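Local coordinates for glucokinase (Leishmania braziliensis MHOM/BR/75/M2904, PDB 6EDI), which probably catalyses the ATP-dependent phosphorylation of D-glucose to glucose 6-phosphate, at residues Cys235-Ser241 against Leu333-Thr337; Leu284-Tyr288 against Lys302-Ala308. The contacts are given in a common frame with arbitrary orientation. Numbering follows the deposited sequence.

Contact 1. Residues Cys235-Ser241 against Leu333-Thr337; sequences CGSLSMS and LTAET
Residues 333-337 form one turn in the C-terminal half of the long helix 317-341, with Thr337 N bonded to Leu333 O at 3.1 Å. Facing it, Cys235-Ser237 make a short 3-10 turn, closed by Leu238 N to Cys235 O at 3.1 Å. Leu238-Ser241 then run extended, with phi near -57 to -72° and psi near 138 to 152°. The closest CA pair is Cys235 and Thr337, 7.5 Å apart. The two segments bury 258 Å² between them.

Leu333 comes first on the helix. Its chi1 t, chi2 p rotamer carries CD1 to 3.3 Å from Cys235 O and to 4.0 Å from Leu238 CD2. Its CD2 lies 4.4 Å from Gly236 CA. The methyls thus cover the 3-10 turn, and Trp275 also touches Leu333 and Leu238.

The next residue in contact is Glu336. Its CB is 3.9 Å from Leu238 CD2. With chi1 and chi2 both m, the carboxylate reaches Ser241, at the far end of the segment, where Ser241 OG donates to OE2 at 2.8 Å. This site lies at the dimer interface. Glu336 OE2 is also hydrogen-bonded to Ser239 OG of the second subunit, and Ser239 here meets Glu336 of that subunit in return. His376 of the same chain binds Glu336 OE1. Loop, helix and partner subunit are therefore joined at one buried acid, in a protein of the actin-like ATPase superfamily.

Thr337 ends the segment. Its CG2 packs against Cys235 CB at 3.9 Å, and Met206 of strand 205-210 touches both residues.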
ATOM      1  N   CYS A 235       7.755  -0.241   5.231  1.00 22.24           N
ATOM      2  CA  CYS A 235       8.225  -1.524   4.728  1.00 22.74           C
ATOM      3  C   CYS A 235       9.594  -1.923   5.281  1.00 22.90           C
ATOM      4  O   CYS A 235       9.900  -3.114   5.397  1.00 25.03           O
ATOM      5  CB  CYS A 235       8.241  -1.527   3.187  1.00 24.20           C
ATOM      6  SG  CYS A 235       6.588  -1.403   2.415  1.00 24.02           S
ATOM      7  N   GLY A 236      10.413  -0.938   5.647  1.00 23.37           N
ATOM      8  CA  GLY A 236      11.683  -1.230   6.300  1.00 23.95           C
ATOM      9  C   GLY A 236      11.467  -1.941   7.623  1.00 27.81           C
ATOM     10  O   GLY A 236      12.378  -2.614   8.129  1.00 23.97           O
ATOM     11  N   SER A 237      10.257  -1.808   8.171  1.00 24.92           N
ATOM     12  CA  SER A 237       9.933  -2.361   9.494  1.00 26.86           C
ATOM     13  C   SER A 237       9.210  -3.699   9.404  1.00 25.67           C
ATOM     14  O   SER A 237       8.759  -4.255  10.417  1.00 24.51           O
ATOM     15  CB  SER A 237       9.111  -1.368  10.316  1.00 25.56           C
ATOM     16  OG  SER A 237       9.851  -0.194  10.575  1.00 25.09           O
ATOM     17  N   LEU A 238       9.119  -4.219   8.185  1.00 25.23           N
ATOM     18  CA  LEU A 238       8.651  -5.579   7.974  1.00 26.35           C
ATOM     19  C   LEU A 238       9.739  -6.550   8.460  1.00 26.14           C
ATOM     20  O   LEU A 238      10.934  -6.322   8.234  1.00 27.52           O
ATOM     21  CB  LEU A 238       8.306  -5.774   6.492  1.00 26.43           C
ATOM     22  CG  LEU A 238       8.311  -7.097   5.735  1.00 31.25           C
ATOM     23  CD1 LEU A 238       7.149  -7.994   6.109  1.00 30.06           C
ATOM     24  CD2 LEU A 238       8.285  -6.793   4.222  1.00 26.77           C
ATOM     25  N   SER A 239       9.328  -7.606   9.154  1.00 22.99           N
ATOM     26  CA  SER A 239      10.261  -8.655   9.573  1.00 28.98           C
ATOM     27  C   SER A 239      11.003  -9.276   8.394  1.00 27.80           C
ATOM     28  O   SER A 239      10.429  -9.448   7.321  1.00 27.99           O
ATOM     29  CB  SER A 239       9.520  -9.760  10.317  1.00 23.38           C
ATOM     30  OG  SER A 239       8.773  -9.238  11.380  1.00 27.61           O
ATOM     31  N   MET A 240      12.279  -9.621   8.586  1.00 24.76           N
ATOM     32  CA  MET A 240      12.999 -10.375   7.560  1.00 22.87           C
ATOM     33  C   MET A 240      12.306 -11.707   7.264  1.00 26.00           C
ATOM     34  O   MET A 240      11.676 -12.299   8.138  1.00 28.33           O
ATOM     35  CB  MET A 240      14.461 -10.610   7.956  1.00 22.13           C
ATOM     36  CG  MET A 240      15.284  -9.343   7.958  1.00 27.03           C
ATOM     37  SD  MET A 240      17.024  -9.643   8.289  1.00 26.15           S
ATOM     38  CE  MET A 240      17.543 -10.343   6.721  1.00 22.91           C
ATOM     39  N   SER A 241      12.423 -12.155   6.018  1.00 24.66           N
ATOM     40  CA  SER A 241      11.780 -13.366   5.546  1.00 23.55           C
ATOM     41  C   SER A 241      12.451 -14.599   6.132  1.00 29.09           C
ATOM     42  O   SER A 241      13.636 -14.586   6.463  1.00 27.67           O
ATOM     43  CB  SER A 241      11.836 -13.431   4.021  1.00 27.07           C
ATOM     44  OG  SER A 241      11.056 -12.404   3.436  1.00 36.90           O
ATOM     45  N   LEU A 333      14.366  -7.294   0.662  1.00 24.53           N
ATOM     46  CA  LEU A 333      13.204  -6.516   1.086  1.00 27.76           C
ATOM     47  C   LEU A 333      12.368  -6.166  -0.128  1.00 27.57           C
ATOM     48  O   LEU A 333      11.146  -6.316  -0.101  1.00 25.27           O
ATOM     49  CB  LEU A 333      13.617  -5.228   1.812  1.00 27.51           C
ATOM     50  CG  LEU A 333      12.528  -4.157   1.964  1.00 25.50           C
ATOM     51  CD1 LEU A 333      11.396  -4.582   2.888  1.00 26.00           C
ATOM     52  CD2 LEU A 333      13.129  -2.847   2.443  1.00 26.95           C
ATOM     53  N   THR A 334      13.022  -5.706  -1.197  1.00 24.91           N
ATOM     54  CA  THR A 334      12.274  -5.373  -2.416  1.00 22.04           C
ATOM     55  C   THR A 334      11.609  -6.582  -3.063  1.00 24.14           C
ATOM     56  O   THR A 334      10.654  -6.432  -3.812  1.00 24.15           O
ATOM     57  CB  THR A 334      13.125  -4.666  -3.479  1.00 24.45           C
ATOM     58  OG1 THR A 334      14.119  -5.567  -3.991  1.00 25.35           O
ATOM     59  CG2 THR A 334      13.789  -3.421  -2.905  1.00 24.86           C
ATOM     60  N   ALA A 335      12.106  -7.786  -2.814  1.00 26.27           N
ATOM     61  CA  ALA A 335      11.400  -8.943  -3.365  1.00 22.77           C
ATOM     62  C   ALA A 335      10.020  -9.023  -2.725  1.00 22.71           C
ATOM     63  O   ALA A 335       9.008  -9.298  -3.399  1.00 24.76           O
ATOM     64  CB  ALA A 335      12.191 -10.228  -3.120  1.00 23.53           C
ATOM     65  N   GLU A 336       9.975  -8.787  -1.416  1.00 22.92           N
ATOM     66  CA  GLU A 336       8.696  -8.728  -0.703  1.00 24.98           C
ATOM     67  C   GLU A 336       7.794  -7.571  -1.159  1.00 26.83           C
ATOM     68  O   GLU A 336       6.593  -7.755  -1.353  1.00 23.79           O
ATOM     69  CB  GLU A 336       8.907  -8.665   0.819  1.00 27.22           C
ATOM     70  CG  GLU A 336       9.626  -9.873   1.439  1.00 24.88           C
ATOM     71  CD  GLU A 336       9.144 -11.229   0.930  1.00 27.49           C
ATOM     72  OE1 GLU A 336       7.946 -11.407   0.603  1.00 22.70           O
ATOM     73  OE2 GLU A 336       9.982 -12.149   0.870  1.00 25.11           O
ATOM     74  N   THR A 337       8.354  -6.378  -1.333  1.00 23.35           N
ATOM     75  CA  THR A 337       7.517  -5.234  -1.709  1.00 22.63           C
ATOM     76  C   THR A 337       7.031  -5.364  -3.148  1.00 22.59           C
ATOM     77  O   THR A 337       5.896  -4.989  -3.469  1.00 21.78           O
ATOM     78  CB  THR A 337       8.234  -3.877  -1.475  1.00 21.83           C
ATOM     79  OG1 THR A 337       9.393  -3.776  -2.317  1.00 22.68           O
ATOM     80  CG2 THR A 337       8.658  -3.756  -0.010  1.00 21.94           C
TER

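Contact 2. Residues Leu284-Tyr288 against Lys302-Ala308; sequences LEFNY and KSAPEVA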
ATOM      1  N   LEU A 284      25.202  -2.222   7.984  1.00 31.80           N
ATOM      2  CA  LEU A 284      26.457  -2.287   7.237  1.00 32.37           C
ATOM      3  C   LEU A 284      27.640  -2.474   8.197  1.00 30.24           C
ATOM      4  O   LEU A 284      28.552  -3.277   7.945  1.00 29.65           O
ATOM      5  CB  LEU A 284      26.664  -1.040   6.379  1.00 29.46           C
ATOM      6  CG  LEU A 284      27.997  -1.104   5.627  1.00 33.54           C
ATOM      7  CD1 LEU A 284      28.024  -2.333   4.709  1.00 32.68           C
ATOM      8  CD2 LEU A 284      28.252   0.168   4.847  1.00 32.29           C
ATOM      9  N   GLU A 285      27.593  -1.752   9.306  1.00 30.75           N
ATOM     10  CA  GLU A 285      28.612  -1.888  10.347  1.00 35.03           C
ATOM     11  C   GLU A 285      28.610  -3.288  10.964  1.00 36.41           C
ATOM     12  O   GLU A 285      29.673  -3.846  11.255  1.00 32.77           O
ATOM     13  CB  GLU A 285      28.428  -0.808  11.413  1.00 38.32           C
ATOM     14  CG  GLU A 285      28.602   0.599  10.826  1.00 40.76           C
ATOM     15  CD  GLU A 285      28.394   1.719  11.819  1.00 45.04           C
ATOM     16  OE1 GLU A 285      28.120   1.429  13.002  1.00 49.75           O
ATOM     17  OE2 GLU A 285      28.501   2.895  11.402  1.00 42.52           O
ATOM     18  N   PHE A 286      27.418  -3.860  11.144  1.00 30.35           N
ATOM     19  CA  PHE A 286      27.317  -5.226  11.633  1.00 33.85           C
ATOM     20  C   PHE A 286      27.853  -6.209  10.601  1.00 33.27           C
ATOM     21  O   PHE A 286      28.534  -7.188  10.940  1.00 33.89           O
ATOM     22  CB  PHE A 286      25.870  -5.584  11.972  1.00 35.50           C
ATOM     23  CG  PHE A 286      25.692  -7.016  12.367  1.00 29.86           C
ATOM     24  CD1 PHE A 286      25.955  -7.423  13.669  1.00 35.91           C
ATOM     25  CD2 PHE A 286      25.283  -7.962  11.435  1.00 35.43           C
ATOM     26  CE1 PHE A 286      25.809  -8.753  14.045  1.00 40.19           C
ATOM     27  CE2 PHE A 286      25.125  -9.292  11.795  1.00 35.76           C
ATOM     28  CZ  PHE A 286      25.392  -9.691  13.108  1.00 37.53           C
ATOM     29  N   ASN A 287      27.517  -5.962   9.340  1.00 32.70           N
ATOM     30  CA  ASN A 287      27.971  -6.825   8.264  1.00 30.03           C
ATOM     31  C   ASN A 287      29.485  -6.927   8.198  1.00 34.32           C
ATOM     32  O   ASN A 287      30.045  -8.002   7.950  1.00 35.07           O
ATOM     33  CB  ASN A 287      27.399  -6.356   6.937  1.00 32.79           C
ATOM     34  CG  ASN A 287      25.963  -6.809   6.748  1.00 31.27           C
ATOM     35  OD1 ASN A 287      25.366  -7.379   7.667  1.00 24.27           O
ATOM     36  ND2 ASN A 287      25.403  -6.554   5.564  1.00 30.90           N
ATOM     37  N   TYR A 288      30.145  -5.807   8.451  1.00 31.65           N
ATOM     38  CA  TYR A 288      31.599  -5.769   8.414  1.00 39.18           C
ATOM     39  C   TYR A 288      32.203  -6.684   9.473  1.00 33.69           C
ATOM     40  O   TYR A 288      33.044  -7.526   9.166  1.00 36.14           O
ATOM     41  CB  TYR A 288      32.111  -4.343   8.597  1.00 34.16           C
ATOM     42  CG  TYR A 288      33.607  -4.237   8.397  1.00 41.30           C
ATOM     43  CD1 TYR A 288      34.174  -4.450   7.144  1.00 40.53           C
ATOM     44  CD2 TYR A 288      34.450  -3.937   9.457  1.00 45.45           C
ATOM     45  CE1 TYR A 288      35.545  -4.356   6.952  1.00 45.39           C
ATOM     46  CE2 TYR A 288      35.820  -3.840   9.275  1.00 45.22           C
ATOM     47  CZ  TYR A 288      36.362  -4.051   8.023  1.00 47.24           C
ATOM     48  OH  TYR A 288      37.731  -3.953   7.851  1.00 49.76           O
ATOM     49  N   LYS A 302      34.548  -0.302  12.654  1.00 56.49           N
ATOM     50  CA  LYS A 302      34.409   0.549  11.472  1.00 48.39           C
ATOM     51  C   LYS A 302      32.990   1.086  11.300  1.00 51.49           C
ATOM     52  O   LYS A 302      32.012   0.337  11.393  1.00 48.09           O
ATOM     53  CB  LYS A 302      34.822  -0.207  10.208  1.00 50.82           C
ATOM     54  CG  LYS A 302      36.257   0.027   9.744  1.00 50.80           C
ATOM     55  CD  LYS A 302      37.276  -0.446  10.755  1.00 54.34           C
ATOM     56  CE  LYS A 302      38.632  -0.687  10.097  1.00 53.60           C
ATOM     57  NZ  LYS A 302      39.100  -2.087  10.325  1.00 53.13           N
ATOM     58  N   SER A 303      32.880   2.385  11.041  1.00 46.48           N
ATOM     59  CA  SER A 303      31.583   2.992  10.780  1.00 45.62           C
ATOM     60  C   SER A 303      31.150   2.710   9.347  1.00 44.18           C
ATOM     61  O   SER A 303      31.954   2.288   8.511  1.00 43.10           O
ATOM     62  CB  SER A 303      31.616   4.500  11.039  1.00 48.36           C
ATOM     63  OG  SER A 303      32.571   5.136  10.214  1.00 47.34           O
ATOM     64  N   ALA A 304      29.870   2.920   9.070  1.00 42.62           N
ATOM     65  CA  ALA A 304      29.339   2.669   7.734  1.00 41.29           C
ATOM     66  C   ALA A 304      30.064   3.448   6.613  1.00 42.21           C
ATOM     67  O   ALA A 304      30.364   2.866   5.558  1.00 37.45           O
ATOM     68  CB  ALA A 304      27.843   2.914   7.702  1.00 34.32           C
ATOM     69  N   PRO A 305      30.346   4.756   6.831  1.00 41.96           N
ATOM     70  CA  PRO A 305      31.130   5.480   5.823  1.00 42.30           C
ATOM     71  C   PRO A 305      32.422   4.748   5.488  1.00 42.14           C
ATOM     72  O   PRO A 305      32.756   4.587   4.306  1.00 41.92           O
ATOM     73  CB  PRO A 305      31.481   6.785   6.538  1.00 43.57           C
ATOM     74  CG  PRO A 305      30.363   7.014   7.479  1.00 44.57           C
ATOM     75  CD  PRO A 305      29.902   5.653   7.921  1.00 41.53           C
ATOM     76  N   GLU A 306      33.118   4.288   6.523  1.00 39.79           N
ATOM     77  CA  GLU A 306      34.432   3.668   6.358  1.00 44.88           C
ATOM     78  C   GLU A 306      34.357   2.374   5.566  1.00 43.07           C
ATOM     79  O   GLU A 306      35.143   2.153   4.636  1.00 39.76           O
ATOM     80  CB  GLU A 306      35.057   3.347   7.715  1.00 46.00           C
ATOM     81  CG  GLU A 306      35.214   4.500   8.683  1.00 47.75           C
ATOM     82  CD  GLU A 306      35.651   4.014  10.058  1.00 53.46           C
ATOM     83  OE1 GLU A 306      36.660   3.272  10.129  1.00 54.19           O
ATOM     84  OE2 GLU A 306      34.981   4.353  11.062  1.00 53.38           O
ATOM     85  N   VAL A 307      33.427   1.505   5.960  1.00 41.73           N
ATOM     86  CA  VAL A 307      33.253   0.228   5.289  1.00 35.34           C
ATOM     87  C   VAL A 307      33.015   0.465   3.804  1.00 35.89           C
ATOM     88  O   VAL A 307      33.670  -0.130   2.955  1.00 38.10           O
ATOM     89  CB  VAL A 307      32.091  -0.592   5.922  1.00 41.45           C
ATOM     90  CG1 VAL A 307      31.812  -1.846   5.109  1.00 33.98           C
ATOM     91  CG2 VAL A 307      32.412  -0.948   7.372  1.00 38.01           C
ATOM     92  N   ALA A 308      32.096   1.374   3.499  1.00 41.08           N
ATOM     93  CA  ALA A 308      31.768   1.703   2.115  1.00 40.56           C
ATOM     94  C   ALA A 308      32.973   2.249   1.344  1.00 38.90           C
ATOM     95  O   ALA A 308      33.200   1.874   0.192  1.00 39.35           O
ATOM     96  CB  ALA A 308      30.592   2.685   2.054  1.00 38.10           C
TER
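This is a helix-loop-helix pair within the Glucokinase family region. Helices 281-292 and 304-313 are consecutive in the chain. Their short segments 284-288 and 304-308 cross at +58°, with axes 9.1 Å apart at closest approach. Together with Lys302 and Ser303 they bury 415 Å².

Leu284 is the main bump on the first helix. Its CD2 enters a shallow hollow lined by small residues, 4.0 Å from Ala304 CB and 4.4 Å from Ala308 CB. It also lies 3.5 Å from Ala304 O. Val307 is the answering bump. It fits between Leu284 and Tyr288, one helical turn apart, with Val307 CG1 at 3.8 Å from Leu284 CD1 and Val307 CG2 at 3.6 Å from Tyr288 CB. Leu326 of helix 317-341 also packs on Leu284.

The Tyr288 ring fills the space beside Val307, where Lys302 CB also approaches it obliquely. Its hydroxyl is hydrogen-bonded to Asp316. The bond from Lys302 NZ to Tyr288 OH, at 3.4 Å, is weak.

Polar contacts gather at the start of the second helix. Ser303 is the N-cap residue, but its side chain makes no capping bond. Ser303 N and Ser303 OG both donate to Glu306 OE2, at 2.9 and 2.7 Å. Glu285 reaches over from the first helix, and its OE2 accepts Ala304 N at 2.7 Å.

In the fold
From the N terminus, the chain builds the first mixed sheet and then strands 205-210, 214-222 and 227-233 of a second before it reaches 235-241. It continues through helix 245-259 to helix 281-292. Contact 2 closes a short loop of 13 residues by setting helix 304-313 against that helix. Helix 317-341 follows, and its later part returns to 235-241. Contact 1 thus closes a wider loop of 91 residues, which contains all of contact 2. The two do not touch: their centres are 21 Å apart and their nearest atoms about 8 Å. Helix 317-341 connects them, lining contact 2 near its start and forming contact 1 further on. Only contact 1 meets the second subunit.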